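Side-chain contacts in restriction endonuclease R.BpuJI (Bacillus pumilus, PDB 2VLA), which probably cleaves DNA as a restriction endonuclease, this chain being its recognition domain in complex with cognate DNA: residues Asp34-Cys37 with Ser43-Lys46; Asp47-Leu52 with Asn67-Ile72; Lys75-Phe80 with Lys107-Lys112; Pro251-Tyr256 with Gln274-Asn279. All coordinates share one frame; numbering follows the deposited sequence. Where two conformers were deposited one is given.

Interaction 1: residues Asp34-Cys37 with Ser43-Lys46; sequences DDIC and SFVK
Ile36 and Cys37, at the C-terminal end of helix 22-36, meet the CD1-CE1 side of the Phe44 ring, near the start of helix 41-56. The two helices are joined through the short strand 39-40, in the helix-strand-helix-helix-strand-strand order of a winged-helix unit. From CB, the Phe44 side chain runs with CG anti to the backbone N (chi1 -179°), which carries the ring across toward the end of the first helix. CB and CG meet neither residue; contact begins at CD1, where Ile36 CD1 approaches to 3.5 Å and Cys37 SG lies 3.7 Å from the same Phe44 carbon. At the next atom, Phe44 CE1, the order is reversed: Cys37 SG is at 3.6 Å and Ile36 CD1 at 3.8 Å. The sulfur and the methyl come obliquely from opposite sides of the ring plane, so the CD1-CE1 bond is held between them. Cys37 SG stands 4.6 Å from the Phe44 ring centroid, 60° off the normal, a sulfur-aromatic contact. Beyond, the ring packs on Arg69 and meets Phe80 edge-to-face. Replacing Phe44 with an alanine would probably open a gap between the helices and leave the Cys37 sulfur and the Ile36 methyl without their aromatic partner. With no hydrogen bond crossing it, the junction depends on the fit of apolar and polarisable groups.

Interaction 2: residues Asp47-Leu52 with Asn67-Ile72; sequences DFNNRL and NHRTEI. With nucleotides of chain B; nucleotides of chain C.
A buried helix-to-helix contact, in which Phe48, Asn49 and Leu52 of helix 41-56 meet Arg69 and His68 of helix 62-76, lies directly behind the DNA-reading surface. The axes of the two short segments approach to 10.4 Å and cross at 111°. Arg69 lies over one face of the Phe48 ring: its CG stands 3.6 Å from the Phe48 ring centroid in a CH-pi contact. The arginine chain starts extended and then bends at chi3 (65°), turning the guanidinium nearly perpendicular to the ring and toward Asn49. There NH1 of Arg69 gives a hydrogen bond to Asn49 OD1 at 2.9 Å, within the guanidinium plane but tilted from that of the carbonyl. The same NH1 forms a salt bridge with Asp66, whose OD1 also receives Asn49 ND2. These helices form a helix-turn-helix, with 62-76 as its recognition helix, which reads bases through Asn67 and Glu71. Asn67 OD1 accepts N4 of DC5 of chain B at 2.9 Å, and Glu71 OE2, also bridged to Lys17, accepts N4 of DC6 of chain B at 2.9 Å. Thr70 OG1 donates to the DC5 phosphate of chain B. A leucine in place of Arg69 would probably leave Asn49 OD1 without its donor and take from Asp66 the arginine's charge. Leu52 CD2 packs at 3.5 Å on His68 CB, while His68 NE2 gives DC5 of chain C a nearly straight bond (174°) to OP1, 2.9 Å long, and its ND1 bonds with Tyr29.

Interaction 3: residues Lys75-Phe80 with Lys107-Lys112; sequences KLFGMF and KDICFK. With nucleotides of chain B.
The end of the recognition helix of the winged-helix unit, helix 62-76, is met here by helix 102-112, with Phe77 and the backbone of Leu76 against Ile109. It is a small, buried contact made by the Ile109 methyl against the Phe77 ring and CA and the Leu76 carbonyl oxygen; no hydrogen bond crosses it. Ile109 is the residue that reaches over: its CB points toward the other segment, and CG1, anti to the carbonyl carbon (chi1 -77°), extends with chi2 171° so that the terminal CD1 does the touching. Phe77 sets out in the other direction, its CB pointing away; of the ring, CD1 is the atom met, obliquely. After it the chain leaves helical geometry at Gly78, whose positive phi turns it toward strand 80-83. Tyr277 of helix 263-278 packs on Ile109 and also bonds through its OH to Leu76 O, while Tyr216 of helix 203-219 covers Leu76 and Phe77. On the DNA side, Lys75 lays its aliphatic chain along the backbone of DC5 of chain B: its CE comes within 3.3 Å of the nucleotide's OP1, whereas its NZ bonds to Gly118 O. At the centre of the contact, the Ile109 CD1 methyl lies 3.9 Å from Phe77 CD1, and 4.0 Å separates that methyl from Phe77 CA, with Leu76 O 4.1 Å from Ile109 CD1.

Interaction 4: residues Pro251-Tyr256 with Gln274-Asn279; sequences PEFNAY and QQYYSN
Phe253 and Tyr276 bring the two backbones closest, CA to CA 7.1 Å, where the loop after helix 237-244 passes the last turns of helix 263-278. Tyr276 is the hub. Its ring receives Phe253 CB over one face, 4.0 Å from the Tyr276 ring centroid and 19° off the normal, a CH-pi contact. The two aromatic planes are inclined by only 29°, yet the rings are offset, with centroids of Phe253 and Tyr276 6.0 Å apart, and share little face; it is the methylene that covers the tyrosine. Farther along the ring, Glu252 CB and CG both approach Tyr276 CE1 at 3.7 Å. The glutamate chain, bent at chi2 (60°), then leads its carboxylate away to a salt bridge with Arg136. A water adds a polar link, accepting from Glu252 N at 2.9 Å and donating to Tyr276 OH at 3.2 Å. That hydroxyl also bonds to Lys112 O, so the ring is tethered at its outer end as well as packed on its face. Beyond Phe253, Asn254 OD1 accepts the backbone N of Tyr256 at 2.9 Å in an Asx turn, which shapes the loop. The contact thus ties the loop to helix 263-278, which in turn touches helix 102-112 through Tyr277 and strand 80-83 through Gln274.

In the fold
Interactions 1 and 2 share helix 41-56, and interactions 2 and 3 share helix 62-76; 1 and 2 lie within the winged-helix unit and 3 joins its recognition helix to helix 102-112, while interaction 4 adds helix 263-278. The first three are buried, whereas the fourth is partly open and takes in a water. Interactions 1 and 3 have no hydrogen bond between their segments: a sulfur and a methyl on a ring in one, a methyl against a ring and backbone atoms in the other. Interaction 2, next to the DNA, adds a buried polar network. The Asp35-Arg51 salt bridge joins 1 to 2, and tyrosine hydroxyls of 274-279 bond to carbonyls of both segments of interaction 3.

Interaction 1: residues Asp34-Cys37 with Ser43-Lys46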
# COMPACT_ATOMS: atom_id res chain seq x y z
N ASP A 34 -13.26 14.56 10.42
CA ASP A 34 -14.54 14.33 11.08
C ASP A 34 -15.21 15.67 11.45
O ASP A 34 -16.44 15.81 11.34
CB ASP A 34 -14.31 13.49 12.33
CG ASP A 34 -15.57 13.14 13.03
OD1 ASP A 34 -16.46 12.56 12.38
OD2 ASP A 34 -15.65 13.38 14.24
N ASP A 35 -14.40 16.65 11.86
CA ASP A 35 -14.92 17.94 12.29
C ASP A 35 -15.46 18.77 11.12
O ASP A 35 -16.55 19.36 11.22
CB ASP A 35 -13.84 18.74 12.99
CG ASP A 35 -13.56 18.26 14.40
OD1 ASP A 35 -14.33 17.41 14.91
OD2 ASP A 35 -12.57 18.74 15.00
N ILE A 36 -14.68 18.86 10.04
CA ILE A 36 -14.99 19.82 8.99
C ILE A 36 -15.88 19.24 7.88
O ILE A 36 -16.51 19.98 7.15
CB ILE A 36 -13.69 20.47 8.37
CG1 ILE A 36 -12.91 19.46 7.52
CG2 ILE A 36 -12.81 21.04 9.48
CD1 ILE A 36 -11.66 20.08 6.83
N CYS A 37 -15.96 17.91 7.81
CA CYS A 37 -16.82 17.26 6.80
C CYS A 37 -18.16 16.82 7.41
O CYS A 37 -18.25 16.64 8.62
CB CYS A 37 -16.11 16.05 6.20
SG CYS A 37 -14.55 16.44 5.42
N SER A 43 -13.88 24.85 0.82
CA SER A 43 -13.80 24.99 2.26
C SER A 43 -12.90 23.92 2.85
O SER A 43 -12.17 24.17 3.81
CB SER A 43 -15.20 24.89 2.87
OG SER A 43 -16.02 25.97 2.44
N PHE A 44 -12.95 22.72 2.27
CA PHE A 44 -12.16 21.59 2.78
C PHE A 44 -10.67 21.87 2.72
O PHE A 44 -9.95 21.64 3.69
CB PHE A 44 -12.48 20.33 1.98
CG PHE A 44 -11.74 19.11 2.46
CD1 PHE A 44 -12.01 18.56 3.70
CD2 PHE A 44 -10.76 18.53 1.68
CE1 PHE A 44 -11.33 17.44 4.13
CE2 PHE A 44 -10.09 17.40 2.11
CZ PHE A 44 -10.35 16.87 3.33
N VAL A 45 -10.21 22.38 1.59
CA VAL A 45 -8.79 22.67 1.41
C VAL A 45 -8.30 23.65 2.45
O VAL A 45 -7.29 23.42 3.09
CB VAL A 45 -8.52 23.24 -0.01
CG1 VAL A 45 -7.08 23.73 -0.13
CG2 VAL A 45 -8.82 22.18 -1.07
N LYS A 46 -9.03 24.74 2.63
CA LYS A 46 -8.60 25.81 3.51
C LYS A 46 -8.62 25.34 4.95
O LYS A 46 -7.64 25.52 5.69
CB LYS A 46 -9.50 27.04 3.35
CG LYS A 46 -9.27 28.13 4.40

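Interaction 2: residues Asp47-Leu52 with Asn67-Ile72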
# COMPACT_ATOMS: atom_id res chain seq x y z
N ASP A 47 -9.73 24.72 5.35
CA ASP A 47 -9.93 24.32 6.73
C ASP A 47 -9.01 23.17 7.13
O ASP A 47 -8.49 23.14 8.25
CB ASP A 47 -11.39 23.95 6.95
CG ASP A 47 -12.33 25.16 6.87
OD1 ASP A 47 -11.84 26.31 7.02
OD2 ASP A 47 -13.54 24.96 6.66
N PHE A 48 -8.79 22.24 6.22
CA PHE A 48 -7.87 21.14 6.49
C PHE A 48 -6.46 21.68 6.73
O PHE A 48 -5.83 21.36 7.72
CB PHE A 48 -7.86 20.15 5.32
CG PHE A 48 -6.97 18.98 5.55
CD1 PHE A 48 -5.60 19.07 5.31
CD2 PHE A 48 -7.49 17.76 5.99
CE1 PHE A 48 -4.77 18.00 5.52
CE2 PHE A 48 -6.66 16.68 6.22
CZ PHE A 48 -5.30 16.80 5.97
N ASN A 49 -5.98 22.51 5.81
CA ASN A 49 -4.62 23.04 5.89
C ASN A 49 -4.42 23.90 7.14
O ASN A 49 -3.39 23.83 7.79
CB ASN A 49 -4.30 23.88 4.66
CG ASN A 49 -3.99 23.04 3.44
OD1 ASN A 49 -4.25 21.83 3.41
ND2 ASN A 49 -3.44 23.69 2.41
N ASN A 50 -5.42 24.71 7.47
CA ASN A 50 -5.33 25.57 8.65
C ASN A 50 -5.22 24.79 9.95
O ASN A 50 -4.56 25.24 10.89
CB ASN A 50 -6.53 26.53 8.70
CG ASN A 50 -6.39 27.71 7.74
OD1 ASN A 50 -5.30 28.01 7.27
ND2 ASN A 50 -7.51 28.36 7.44
N ARG A 51 -5.86 23.62 10.01
CA ARG A 51 -5.73 22.75 11.17
C ARG A 51 -4.40 21.98 11.16
O ARG A 51 -3.72 21.88 12.19
CB ARG A 51 -6.91 21.77 11.26
CG ARG A 51 -8.26 22.40 11.62
CD ARG A 51 -8.54 22.38 13.14
NE ARG A 51 -8.53 21.03 13.74
CZ ARG A 51 -9.61 20.25 13.90
NH1 ARG A 51 -10.81 20.65 13.48
NH2 ARG A 51 -9.49 19.06 14.47
N LEU A 52 -4.02 21.43 10.01
CA LEU A 52 -2.83 20.55 9.95
C LEU A 52 -1.55 21.33 10.25
O LEU A 52 -0.62 20.79 10.87
CB LEU A 52 -2.73 19.85 8.57
CG LEU A 52 -1.54 18.88 8.44
CD1 LEU A 52 -1.61 17.77 9.51
CD2 LEU A 52 -1.48 18.27 7.05
N ASN A 67 0.05 18.41 -0.09
CA ASN A 67 0.49 17.06 -0.38
C ASN A 67 0.06 16.08 0.74
O ASN A 67 -0.38 14.95 0.46
CB ASN A 67 2.01 16.99 -0.59
CG ASN A 67 2.47 17.56 -1.93
OD1 ASN A 67 1.68 17.76 -2.86
ND2 ASN A 67 3.77 17.72 -2.05
N HIS A 68 0.17 16.50 2.00
CA HIS A 68 -0.38 15.67 3.07
C HIS A 68 -1.87 15.38 2.79
O HIS A 68 -2.33 14.23 2.93
CB HIS A 68 -0.24 16.37 4.44
CG HIS A 68 1.05 16.10 5.13
ND1 HIS A 68 1.16 15.24 6.20
CD2 HIS A 68 2.29 16.65 4.95
CE1 HIS A 68 2.40 15.26 6.65
NE2 HIS A 68 3.11 16.09 5.88
N ARG A 69 -2.62 16.42 2.47
CA ARG A 69 -4.05 16.28 2.29
C ARG A 69 -4.37 15.32 1.17
O ARG A 69 -5.19 14.39 1.33
CB ARG A 69 -4.69 17.62 2.00
CG ARG A 69 -6.18 17.63 2.13
CD ARG A 69 -6.79 18.96 1.77
NE ARG A 69 -6.59 19.25 0.37
CZ ARG A 69 -5.74 20.15 -0.10
NH1 ARG A 69 -5.05 20.90 0.74
NH2 ARG A 69 -5.58 20.30 -1.42
N THR A 70 -3.74 15.52 0.01
CA THR A 70 -4.12 14.73 -1.15
C THR A 70 -3.47 13.36 -1.15
O THR A 70 -4.15 12.36 -1.41
CB THR A 70 -3.85 15.46 -2.48
OG1 THR A 70 -2.44 15.54 -2.73
CG2 THR A 70 -4.48 16.86 -2.46
N GLU A 71 -2.18 13.30 -0.86
CA GLU A 71 -1.44 12.05 -1.00
C GLU A 71 -1.68 11.08 0.12
O GLU A 71 -1.74 9.85 -0.11
CB GLU A 71 0.06 12.30 -1.09
CG GLU A 71 0.53 13.15 -2.26
CD GLU A 71 2.05 13.09 -2.42
OE1 GLU A 71 2.55 12.00 -2.76
OE2 GLU A 71 2.75 14.12 -2.15
N ILE A 72 -1.76 11.60 1.35
CA ILE A 72 -1.74 10.73 2.53
C ILE A 72 -3.14 10.58 3.11
O ILE A 72 -3.70 9.50 3.11
CB ILE A 72 -0.71 11.21 3.61
CG1 ILE A 72 0.69 11.34 2.99
CG2 ILE A 72 -0.70 10.23 4.77
CD1 ILE A 72 1.27 10.03 2.38
P DC B 5 -3.14 13.06 -5.46
OP1 DC B 5 -4.60 13.09 -5.22
OP2 DC B 5 -2.22 13.33 -4.35
O5' DC B 5 -2.82 11.67 -6.19
C5' DC B 5 -1.67 10.92 -5.88
C4' DC B 5 -0.77 10.79 -7.08
O4' DC B 5 -0.33 12.12 -7.50
C3' DC B 5 0.50 10.00 -6.85
O3' DC B 5 0.94 9.43 -8.08
C2' DC B 5 1.42 11.11 -6.32
C1' DC B 5 1.08 12.21 -7.31
N1 DC B 5 1.45 13.55 -6.86
C2 DC B 5 2.40 14.31 -7.57
O2 DC B 5 2.87 13.84 -8.63
N3 DC B 5 2.75 15.54 -7.09
C4 DC B 5 2.22 16.00 -5.97
N4 DC B 5 2.59 17.22 -5.55
C5 DC B 5 1.29 15.26 -5.22
C6 DC B 5 0.92 14.05 -5.70
P DC B 6 2.21 8.46 -8.17
OP1 DC B 6 1.94 7.56 -9.32
OP2 DC B 6 2.50 7.92 -6.81
O5' DC B 6 3.44 9.48 -8.43
C5' DC B 6 3.69 9.97 -9.76
C4' DC B 6 5.12 10.45 -9.86
O4' DC B 6 5.27 11.66 -9.11
C3' DC B 6 6.17 9.49 -9.33
O3' DC B 6 7.24 9.46 -10.27
C2' DC B 6 6.58 10.07 -7.97
C1' DC B 6 6.38 11.54 -8.20
N1 DC B 6 6.02 12.36 -7.06
C2 DC B 6 6.72 13.55 -6.78
O2 DC B 6 7.76 13.81 -7.40
N3 DC B 6 6.26 14.36 -5.81
C4 DC B 6 5.18 14.04 -5.10
N4 DC B 6 4.78 14.88 -4.14
C5 DC B 6 4.47 12.83 -5.37
C6 DC B 6 4.91 12.06 -6.36
P DC C 5 6.70 16.41 5.13
OP1 DC C 5 5.90 16.59 6.34
OP2 DC C 5 5.96 15.97 3.92
O5' DC C 5 7.52 17.74 4.77
C5' DC C 5 8.67 18.18 5.54
C4' DC C 5 9.55 18.93 4.59
O4' DC C 5 10.17 17.98 3.65
C3' DC C 5 8.79 19.93 3.72
O3' DC C 5 9.55 21.15 3.70
C2' DC C 5 8.73 19.32 2.34
C1' DC C 5 9.90 18.37 2.31
N1 DC C 5 9.66 17.06 1.59
C2 DC C 5 10.66 16.57 0.77
O2 DC C 5 11.68 17.26 0.54
N3 DC C 5 10.51 15.35 0.16
C4 DC C 5 9.43 14.64 0.45
N4 DC C 5 9.31 13.43 -0.13
C5 DC C 5 8.41 15.12 1.28
C6 DC C 5 8.56 16.30 1.87

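Interaction 3: residues Lys75-Phe80 with Lys107-Lys112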
# COMPACT_ATOMS: atom_id res chain seq x y z
N LYS A 75 -5.37 9.78 -0.64
CA LYS A 75 -5.07 8.58 -1.42
C LYS A 75 -4.56 7.41 -0.57
O LYS A 75 -5.22 6.36 -0.49
CB LYS A 75 -4.10 8.88 -2.53
CG LYS A 75 -4.63 9.84 -3.55
CD LYS A 75 -5.61 9.17 -4.49
CE LYS A 75 -6.00 10.08 -5.66
NZ LYS A 75 -6.73 9.34 -6.73
N LEU A 76 -3.42 7.57 0.10
CA LEU A 76 -2.76 6.41 0.67
C LEU A 76 -3.55 5.84 1.85
O LEU A 76 -3.64 4.62 2.02
CB LEU A 76 -1.33 6.73 1.08
CG LEU A 76 -0.49 5.57 1.62
CD1 LEU A 76 -0.31 4.49 0.56
CD2 LEU A 76 0.89 6.12 2.12
N PHE A 77 -4.05 6.71 2.73
CA PHE A 77 -4.79 6.22 3.90
C PHE A 77 -6.31 6.13 3.67
O PHE A 77 -7.01 5.59 4.49
CB PHE A 77 -4.54 7.08 5.12
CG PHE A 77 -3.12 6.97 5.70
CD1 PHE A 77 -2.18 6.09 5.17
CD2 PHE A 77 -2.76 7.74 6.81
CE1 PHE A 77 -0.91 6.02 5.72
CE2 PHE A 77 -1.50 7.65 7.35
CZ PHE A 77 -0.57 6.80 6.81
N GLY A 78 -6.80 6.71 2.58
CA GLY A 78 -8.23 6.59 2.23
C GLY A 78 -9.17 7.14 3.31
O GLY A 78 -10.12 6.46 3.70
N MET A 79 -8.94 8.38 3.73
CA MET A 79 -9.62 8.91 4.89
C MET A 79 -10.83 9.80 4.57
O MET A 79 -11.60 10.14 5.45
CB MET A 79 -8.63 9.66 5.80
CG MET A 79 -7.54 8.75 6.34
SD MET A 79 -6.46 9.53 7.51
CE MET A 79 -7.51 9.47 8.96
N PHE A 80 -10.95 10.19 3.31
CA PHE A 80 -12.12 10.94 2.86
C PHE A 80 -12.42 10.62 1.40
O PHE A 80 -11.61 10.02 0.72
CB PHE A 80 -11.91 12.46 3.05
CG PHE A 80 -10.77 13.04 2.23
CD1 PHE A 80 -10.98 13.47 0.92
CD2 PHE A 80 -9.53 13.25 2.80
CE1 PHE A 80 -9.94 14.07 0.19
CE2 PHE A 80 -8.49 13.82 2.06
CZ PHE A 80 -8.70 14.23 0.77
N LYS A 107 -4.40 -2.76 9.23
CA LYS A 107 -4.86 -4.08 8.75
C LYS A 107 -5.79 -3.90 7.57
O LYS A 107 -5.66 -4.58 6.55
CB LYS A 107 -5.59 -4.84 9.86
CG LYS A 107 -4.66 -5.54 10.86
CD LYS A 107 -5.45 -6.18 12.00
CE LYS A 107 -4.53 -6.92 13.00
NZ LYS A 107 -3.99 -6.05 14.05
N ASP A 108 -6.72 -2.96 7.69
CA ASP A 108 -7.71 -2.73 6.65
C ASP A 108 -7.07 -2.20 5.37
O ASP A 108 -7.41 -2.63 4.28
CB ASP A 108 -8.78 -1.76 7.16
CG ASP A 108 -9.95 -1.62 6.19
OD1 ASP A 108 -10.73 -2.62 6.05
OD2 ASP A 108 -10.09 -0.55 5.56
N ILE A 109 -6.14 -1.25 5.51
CA ILE A 109 -5.35 -0.81 4.39
C ILE A 109 -4.66 -1.99 3.67
O ILE A 109 -4.71 -2.09 2.44
CB ILE A 109 -4.31 0.26 4.84
CG1 ILE A 109 -5.03 1.61 5.02
CG2 ILE A 109 -3.16 0.36 3.85
CD1 ILE A 109 -4.17 2.74 5.68
N CYS A 110 -4.07 -2.90 4.44
CA CYS A 110 -3.33 -4.01 3.87
C CYS A 110 -4.31 -4.98 3.20
O CYS A 110 -4.01 -5.54 2.14
CB CYS A 110 -2.51 -4.73 4.93
SG CYS A 110 -1.06 -3.79 5.50
N PHE A 111 -5.49 -5.12 3.78
CA PHE A 111 -6.52 -6.02 3.22
C PHE A 111 -7.00 -5.53 1.86
O PHE A 111 -7.28 -6.36 0.95
CB PHE A 111 -7.67 -6.13 4.18
CG PHE A 111 -8.72 -7.11 3.73
CD1 PHE A 111 -8.50 -8.50 3.85
CD2 PHE A 111 -9.86 -6.68 3.12
CE1 PHE A 111 -9.45 -9.41 3.38
CE2 PHE A 111 -10.80 -7.60 2.66
CZ PHE A 111 -10.58 -8.96 2.79
N LYS A 112 -7.16 -4.22 1.72
CA LYS A 112 -7.73 -3.61 0.53
C LYS A 112 -6.74 -3.25 -0.57
O LYS A 112 -7.13 -3.05 -1.72
CB LYS A 112 -8.52 -2.36 0.92
CG LYS A 112 -9.73 -2.65 1.79
CD LYS A 112 -10.99 -2.81 0.99
CE LYS A 112 -12.22 -2.80 1.89
NZ LYS A 112 -12.83 -1.43 2.03
P DC B 5 -3.14 13.06 -5.46
OP1 DC B 5 -4.60 13.09 -5.22
OP2 DC B 5 -2.22 13.33 -4.35
O5' DC B 5 -2.82 11.67 -6.19
C5' DC B 5 -1.67 10.92 -5.88
C4' DC B 5 -0.77 10.79 -7.08
O4' DC B 5 -0.33 12.12 -7.50
C3' DC B 5 0.50 10.00 -6.85
O3' DC B 5 0.94 9.43 -8.08
C2' DC B 5 1.42 11.11 -6.32
C1' DC B 5 1.08 12.21 -7.31
N1 DC B 5 1.45 13.55 -6.86
C2 DC B 5 2.40 14.31 -7.57
O2 DC B 5 2.87 13.84 -8.63
N3 DC B 5 2.75 15.54 -7.09
C4 DC B 5 2.22 16.00 -5.97
N4 DC B 5 2.59 17.22 -5.55
C5 DC B 5 1.29 15.26 -5.22
C6 DC B 5 0.92 14.05 -5.70

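Interaction 4: residues Pro251-Tyr256 with Gln274-Asn279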
# COMPACT_ATOMS: atom_id res chain seq x y z
N PRO A 251 -7.51 -9.17 -7.81
CA PRO A 251 -7.90 -7.94 -7.16
C PRO A 251 -9.42 -7.76 -7.11
O PRO A 251 -10.12 -8.04 -8.09
CB PRO A 251 -7.27 -6.87 -8.03
CG PRO A 251 -6.05 -7.52 -8.57
CD PRO A 251 -6.45 -8.95 -8.82
N GLU A 252 -9.92 -7.33 -5.97
CA GLU A 252 -11.34 -7.07 -5.80
C GLU A 252 -11.82 -5.96 -6.74
O GLU A 252 -12.92 -6.00 -7.25
CB GLU A 252 -11.61 -6.69 -4.36
CG GLU A 252 -13.06 -6.59 -3.99
CD GLU A 252 -13.80 -7.89 -4.20
OE1 GLU A 252 -13.25 -8.96 -3.86
OE2 GLU A 252 -14.93 -7.85 -4.71
N PHE A 253 -11.00 -4.94 -6.91
CA PHE A 253 -11.30 -3.84 -7.81
C PHE A 253 -10.66 -4.09 -9.18
O PHE A 253 -9.47 -4.32 -9.29
CB PHE A 253 -10.78 -2.51 -7.20
CG PHE A 253 -11.03 -1.32 -8.06
CD1 PHE A 253 -12.26 -0.66 -8.02
CD2 PHE A 253 -10.06 -0.86 -8.93
CE1 PHE A 253 -12.49 0.45 -8.81
CE2 PHE A 253 -10.29 0.25 -9.73
CZ PHE A 253 -11.52 0.89 -9.67
N ASN A 254 -11.50 -4.14 -10.20
CA ASN A 254 -11.05 -4.52 -11.53
C ASN A 254 -10.69 -3.32 -12.40
O ASN A 254 -11.58 -2.65 -12.97
CB ASN A 254 -12.14 -5.36 -12.22
CG ASN A 254 -11.73 -5.84 -13.56
OD1 ASN A 254 -10.62 -5.63 -14.00
ND2 ASN A 254 -12.66 -6.51 -14.25
N ALA A 255 -9.38 -3.05 -12.52
CA ALA A 255 -8.90 -1.89 -13.28
C ALA A 255 -9.06 -2.10 -14.78
O ALA A 255 -8.96 -1.16 -15.58
CB ALA A 255 -7.44 -1.62 -12.93
N TYR A 256 -9.28 -3.33 -15.17
CA TYR A 256 -9.23 -3.72 -16.58
C TYR A 256 -10.57 -3.54 -17.30
O TYR A 256 -10.68 -3.80 -18.48
CB TYR A 256 -8.71 -5.16 -16.69
CG TYR A 256 -7.24 -5.26 -16.35
CD1 TYR A 256 -6.82 -5.39 -15.01
CD2 TYR A 256 -6.28 -5.09 -17.31
CE1 TYR A 256 -5.48 -5.42 -14.67
CE2 TYR A 256 -4.92 -5.10 -16.98
CZ TYR A 256 -4.53 -5.27 -15.64
OH TYR A 256 -3.20 -5.26 -15.32
N GLN A 274 -11.76 5.04 -5.11
CA GLN A 274 -11.81 5.65 -3.78
C GLN A 274 -12.96 5.05 -2.94
O GLN A 274 -12.82 4.84 -1.74
CB GLN A 274 -11.94 7.17 -3.86
CG GLN A 274 -11.68 7.90 -2.54
CD GLN A 274 -10.21 7.88 -2.13
OE1 GLN A 274 -9.36 7.44 -2.89
NE2 GLN A 274 -9.91 8.40 -0.93
N GLN A 275 -14.07 4.74 -3.61
CA GLN A 275 -15.21 4.12 -2.93
C GLN A 275 -14.90 2.70 -2.47
O GLN A 275 -15.32 2.28 -1.39
CB GLN A 275 -16.43 4.10 -3.87
CG GLN A 275 -17.62 3.30 -3.34
CD GLN A 275 -18.20 3.88 -2.06
OE1 GLN A 275 -18.22 5.10 -1.86
NE2 GLN A 275 -18.73 3.00 -1.20
N TYR A 276 -14.21 1.94 -3.31
CA TYR A 276 -13.75 0.61 -2.92
C TYR A 276 -12.78 0.66 -1.73
O TYR A 276 -12.92 -0.07 -0.75
CB TYR A 276 -13.08 -0.10 -4.11
CG TYR A 276 -12.17 -1.19 -3.69
CD1 TYR A 276 -12.66 -2.39 -3.22
CD2 TYR A 276 -10.80 -1.01 -3.71
CE1 TYR A 276 -11.80 -3.38 -2.77
CE2 TYR A 276 -9.95 -1.97 -3.26
CZ TYR A 276 -10.43 -3.13 -2.77
OH TYR A 276 -9.57 -4.09 -2.32
N TYR A 277 -11.79 1.52 -1.84
CA TYR A 277 -10.63 1.50 -0.92
C TYR A 277 -10.94 2.12 0.42
O TYR A 277 -10.44 1.66 1.44
CB TYR A 277 -9.46 2.21 -1.56
CG TYR A 277 -8.19 2.21 -0.70
CD1 TYR A 277 -7.50 1.04 -0.47
CD2 TYR A 277 -7.68 3.39 -0.18
CE1 TYR A 277 -6.36 1.03 0.28
CE2 TYR A 277 -6.52 3.38 0.54
CZ TYR A 277 -5.88 2.20 0.77
OH TYR A 277 -4.70 2.19 1.51
N SER A 278 -11.76 3.16 0.43
CA SER A 278 -11.94 3.98 1.62
C SER A 278 -13.15 3.58 2.47
O SER A 278 -13.19 3.87 3.67
CB SER A 278 -12.08 5.44 1.23
OG SER A 278 -13.37 5.72 0.73
N ASN A 279 -14.13 2.90 1.85
CA ASN A 279 -15.49 2.76 2.42
C ASN A 279 -15.90 1.31 2.52
O ASN A 279 -15.29 0.46 1.94
CB ASN A 279 -16.53 3.50 1.53
CG ASN A 279 -16.45 5.01 1.66
OD1 ASN A 279 -15.92 5.53 2.62
ND2 ASN A 279 -16.96 5.73 0.65
O HOH W 1 -8.10 -6.40 -3.98